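Local structure of FOKI restriction endonuclease (2FOK) at residues 339-342 with 343-347. The protein recognises a specific DNA sequence through its recognition domain and, as a type IIS restriction endonuclease, cuts the double strand with a separate metal-dependent cleavage domain. Sequence-based numbering, arbitrary orientation.
Sequences EVIE and TIEND
E339 lays its CB and CG over the first turn of helix 341-352, against I344 and T343. Its CB lies 3.8 Å from CG1 of I344, with CD1 of the same isoleucine almost as near. CG of E339 moves on to the methyl of T343, 3.6 Å from CG2. In T343, OG1 turns beside the backbone N (chi1 -81°), where it hydrogen-bonds to S395 on helix 389-398, and CG2 is left anti to that N, facing E339. A bend at chi2 then carries the E339 carboxylate off the turn, where OE1 is hydrogen-bonded to the hydroxyl of Y305 and OE2 forms a salt bridge with K387. This is a helix N-terminus within the D3 domain, of the helix-turn-helix clan, and V340 holds the N-cap position. The V340 carbonyl oxygen is gripped twice. I344 N hydrogen-bonds to V340 O at 3.3 Å, nearly in line with the C=O bond. The hydrogen bond from T343 N to V340 O, 2.9 Å long, comes from above the carbonyl plane. One residue further on, E345 N donates to I341 O over 3.0 Å. The E345 chain, extended beyond CG, runs back obliquely across I341, bringing its OE2 to 3.8 Å from CG2 of I341, while its OE1 lies 3.5 Å from the CA of E342.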
# COMPACT_ATOMS: atom_id res chain seq x y z
N GLU A 339 1.94 -16.27 -19.01
CA GLU A 339 2.71 -15.25 -18.33
C GLU A 339 4.19 -15.26 -18.71
O GLU A 339 4.71 -16.26 -19.19
CB GLU A 339 2.56 -15.42 -16.82
CG GLU A 339 1.90 -14.24 -16.12
CD GLU A 339 0.74 -13.69 -16.92
OE1 GLU A 339 -0.40 -14.20 -16.76
OE2 GLU A 339 0.96 -12.74 -17.70
N VAL A 340 4.85 -14.13 -18.48
CA VAL A 340 6.27 -13.97 -18.77
C VAL A 340 7.02 -14.21 -17.46
O VAL A 340 6.54 -13.84 -16.39
CB VAL A 340 6.56 -12.55 -19.29
CG1 VAL A 340 8.01 -12.19 -19.06
CG2 VAL A 340 6.20 -12.46 -20.76
N ILE A 341 8.20 -14.83 -17.54
CA ILE A 341 8.99 -15.15 -16.35
C ILE A 341 9.11 -14.06 -15.28
O ILE A 341 9.07 -14.37 -14.08
CB ILE A 341 10.44 -15.61 -16.73
CG1 ILE A 341 10.40 -16.88 -17.58
CG2 ILE A 341 11.25 -15.87 -15.47
CD1 ILE A 341 9.97 -18.14 -16.84
N GLU A 342 9.27 -12.80 -15.67
CA GLU A 342 9.42 -11.74 -14.67
C GLU A 342 8.13 -11.27 -14.01
O GLU A 342 8.17 -10.59 -12.99
CB GLU A 342 10.18 -10.55 -15.25
CG GLU A 342 9.99 -10.35 -16.73
CD GLU A 342 10.99 -11.13 -17.54
OE1 GLU A 342 12.20 -10.88 -17.41
OE2 GLU A 342 10.55 -11.99 -18.32
N THR A 343 6.99 -11.61 -14.59
CA THR A 343 5.71 -11.25 -13.99
C THR A 343 5.52 -12.27 -12.87
O THR A 343 5.09 -11.94 -11.77
CB THR A 343 4.54 -11.37 -14.98
OG1 THR A 343 4.48 -10.21 -15.82
CG2 THR A 343 3.22 -11.49 -14.23
N ILE A 344 5.86 -13.52 -13.18
CA ILE A 344 5.76 -14.62 -12.23
C ILE A 344 6.73 -14.41 -11.07
O ILE A 344 6.41 -14.72 -9.92
CB ILE A 344 6.05 -15.99 -12.91
CG1 ILE A 344 5.05 -16.23 -14.05
CG2 ILE A 344 5.95 -17.13 -11.89
CD1 ILE A 344 5.39 -17.39 -14.95
N GLU A 345 7.90 -13.86 -11.37
CA GLU A 345 8.91 -13.58 -10.34
C GLU A 345 8.43 -12.47 -9.40
O GLU A 345 8.67 -12.53 -8.20
CB GLU A 345 10.24 -13.14 -10.99
CG GLU A 345 10.97 -14.22 -11.76
CD GLU A 345 12.27 -13.72 -12.41
OE1 GLU A 345 12.32 -12.55 -12.85
OE2 GLU A 345 13.24 -14.50 -12.48
N ASN A 346 7.77 -11.46 -9.94
CA ASN A 346 7.27 -10.36 -9.12
C ASN A 346 6.09 -10.82 -8.27
O ASN A 346 5.89 -10.35 -7.15
CB ASN A 346 6.85 -9.16 -9.98
CG ASN A 346 6.48 -7.93 -9.14
OD1 ASN A 346 7.35 -7.20 -8.66
ND2 ASN A 346 5.18 -7.70 -8.99
N ASP A 347 5.31 -11.74 -8.82
CA ASP A 347 4.17 -12.29 -8.11
C ASP A 347 4.66 -13.12 -6.91
O ASP A 347 3.99 -13.21 -5.90
CB ASP A 347 3.34 -13.18 -9.05
CG ASP A 347 2.25 -12.42 -9.78
OD1 ASP A 347 2.04 -11.22 -9.49
OD2 ASP A 347 1.59 -13.02 -10.66